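Local atomic coordinates of STING-associated CdnE c-di-GMP synthase (Flavobacteriaceae, PDB entry 6WT8), a protein that probably synthesises the cyclic dinucleotide c-di-GMP as the CD-NTase of a bacterial CBASS anti-phage defence system that signals through STING. Residues I42-S48 with L296-D300. Residues are numbered along the deposited sequence; the frame is centred on the assembly and turned at random.
Sequences IEYSDVS and LHYLD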
loop_
_atom_site.group_PDB
_atom_site.type_symbol
_atom_site.label_atom_id
_atom_site.label_comp_id
_atom_site.label_asym_id
_atom_site.label_seq_id
_atom_site.Cartn_x
_atom_site.Cartn_y
_atom_site.Cartn_z
ATOM N N ILE A 42 12.371 28.115 11.430
ATOM C CA ILE A 42 12.683 27.109 10.410
ATOM C C ILE A 42 11.431 26.477 9.817
ATOM O O ILE A 42 11.460 25.952 8.682
ATOM C CB ILE A 42 13.600 26.012 10.998
ATOM C CG1 ILE A 42 14.251 25.218 9.870
ATOM C CG2 ILE A 42 12.813 25.092 11.942
ATOM C CD1 ILE A 42 15.420 24.441 10.325
ATOM N N GLU A 43 10.300 26.529 10.526
ATOM C CA GLU A 43 9.169 25.766 10.023
ATOM C C GLU A 43 8.527 26.376 8.784
ATOM O O GLU A 43 7.853 25.641 8.053
ATOM C CB GLU A 43 8.156 25.554 11.148
ATOM C CG GLU A 43 8.659 24.438 12.082
ATOM C CD GLU A 43 7.587 23.835 12.956
ATOM O OE1 GLU A 43 6.414 23.792 12.514
ATOM O OE2 GLU A 43 7.917 23.390 14.085
ATOM N N TYR A 44 8.751 27.668 8.502
ATOM C CA TYR A 44 8.312 28.213 7.229
ATOM C C TYR A 44 9.488 28.578 6.324
ATOM O O TYR A 44 9.308 29.337 5.370
ATOM C CB TYR A 44 7.372 29.393 7.432
ATOM C CG TYR A 44 7.871 30.376 8.448
ATOM C CD1 TYR A 44 8.823 31.330 8.103
ATOM C CD2 TYR A 44 7.390 30.355 9.765
ATOM C CE1 TYR A 44 9.289 32.243 9.024
ATOM C CE2 TYR A 44 7.850 31.259 10.694
ATOM C CZ TYR A 44 8.795 32.203 10.331
ATOM O OH TYR A 44 9.270 33.102 11.247
ATOM N N SER A 45 10.647 27.944 6.540
ATOM C CA SER A 45 11.640 27.876 5.470
ATOM C C SER A 45 11.108 27.059 4.294
ATOM O O SER A 45 10.227 26.195 4.435
ATOM C CB SER A 45 12.946 27.274 5.976
ATOM O OG SER A 45 12.812 25.884 6.263
ATOM N N ASP A 46 11.656 27.328 3.098
ATOM C CA ASP A 46 11.220 26.576 1.928
ATOM C C ASP A 46 11.487 25.086 2.099
ATOM O O ASP A 46 10.633 24.266 1.736
ATOM C CB ASP A 46 11.896 27.068 0.640
ATOM C CG ASP A 46 11.358 28.424 0.155
ATOM O OD1 ASP A 46 10.358 28.937 0.718
ATOM O OD2 ASP A 46 11.948 28.975 -0.807
ATOM N N VAL A 47 12.640 24.715 2.680
ATOM C CA VAL A 47 12.928 23.275 2.826
ATOM C C VAL A 47 11.919 22.621 3.769
ATOM O O VAL A 47 11.411 21.513 3.501
ATOM C CB VAL A 47 14.388 23.038 3.288
ATOM C CG1 VAL A 47 14.786 23.798 4.561
ATOM C CG2 VAL A 47 14.671 21.536 3.467
ATOM N N SER A 48 11.582 23.307 4.860
ATOM C CA SER A 48 10.577 22.774 5.790
ATOM C C SER A 48 9.210 22.656 5.123
ATOM O O SER A 48 8.489 21.671 5.330
ATOM C CB SER A 48 10.465 23.662 7.014
ATOM O OG SER A 48 9.309 23.250 7.725
ATOM N N LEU A 296 9.173 12.036 17.966
ATOM C CA LEU A 296 10.001 13.050 17.318
ATOM C C LEU A 296 9.146 14.064 16.561
ATOM O O LEU A 296 8.129 13.718 15.943
ATOM C CB LEU A 296 10.954 12.394 16.316
ATOM C CG LEU A 296 12.111 11.612 16.968
ATOM C CD1 LEU A 296 12.983 11.102 15.821
ATOM C CD2 LEU A 296 12.935 12.482 17.843
ATOM N N HIS A 297 9.631 15.306 16.544
ATOM C CA HIS A 297 9.096 16.329 15.665
ATOM C C HIS A 297 9.315 15.931 14.206
ATOM O O HIS A 297 10.268 15.217 13.853
ATOM C CB HIS A 297 9.830 17.616 15.982
ATOM C CG HIS A 297 9.421 18.814 15.154
ATOM N ND1 HIS A 297 10.081 19.196 13.991
ATOM C CD2 HIS A 297 8.517 19.793 15.419
ATOM C CE1 HIS A 297 9.545 20.314 13.541
ATOM N NE2 HIS A 297 8.604 20.707 14.394
ATOM N N TYR A 298 8.424 16.404 13.315
ATOM C CA TYR A 298 8.476 15.916 11.922
ATOM C C TYR A 298 9.818 16.182 11.227
ATOM O O TYR A 298 10.255 15.338 10.440
ATOM C CB TYR A 298 7.309 16.496 11.099
ATOM C CG TYR A 298 7.450 17.954 10.702
ATOM C CD1 TYR A 298 7.100 18.995 11.590
ATOM C CD2 TYR A 298 8.013 18.310 9.477
ATOM C CE1 TYR A 298 7.286 20.335 11.231
ATOM C CE2 TYR A 298 8.209 19.641 9.124
ATOM C CZ TYR A 298 7.839 20.643 9.983
ATOM O OH TYR A 298 8.043 21.973 9.643
ATOM N N LEU A 299 10.503 17.293 11.537
ATOM C CA LEU A 299 11.786 17.551 10.864
ATOM C C LEU A 299 12.818 16.521 11.287
ATOM O O LEU A 299 13.694 16.165 10.501
ATOM C CB LEU A 299 12.301 18.973 11.165
ATOM C CG LEU A 299 11.468 20.112 10.506
ATOM C CD1 LEU A 299 11.965 21.428 10.996
ATOM C CD2 LEU A 299 11.558 20.086 8.976
ATOM N N ASP A 300 12.750 16.058 12.538
ATOM C CA ASP A 300 13.730 15.086 12.993
ATOM C C ASP A 300 13.499 13.721 12.361
ATOM O O ASP A 300 14.419 12.895 12.386
ATOM C CB ASP A 300 13.697 14.979 14.527
ATOM C CG ASP A 300 14.192 16.270 15.219
ATOM O OD1 ASP A 300 14.828 17.108 14.565
ATOM O OD2 ASP A 300 13.954 16.473 16.435
#
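Tyr298 and His297 meet Ser48 and Glu43 where the N-capped start of helix 46-56 faces the loop leading into helix 300-314, a contact between parts of this CD-NTase 248 residues apart in the chain. The phenol suits its place because a long, rigid ring can carry a hydroxyl across: Tyr298 OH donates to Ser48 OG at 2.6 Å, with the serine oxygen at the ring edge. A chi1 of 168° turns the Ser48 hydroxyl away from its own N, to where it meets both Tyr298 OH and Glu43 O. Beside it, His297 NE2 donates to Glu43 OE2 over 2.8 Å, a histidine-carboxylate hydrogen bond bent to 150° that reaches the oxygen from above the carboxylate plane. Glu43 suits the place because its long chain, extended beyond CG, carries the carboxylate to the imidazole, and CG itself passes 3.5 Å from Tyr298 OH. With an alanine here, His297 NE2 is likely to lose this acceptor and a gap to open beside the phenol. Next to the polar pairs, branched aliphatic chains make the apolar contact, Ile42 CG2 lying 3.9 Å from Leu299 CD1, while Leu299 CG packs against one face of the Tyr298 ring. In the second shell, Glu43 O accepts from Ser48 OG and also from Lys52 NZ. Ser45, small enough to fold back on the helix start, caps it by accepting from Ser48 N, and Ser45 OG in turn donates to a lone pair of Ile42 O at 2.8 Å.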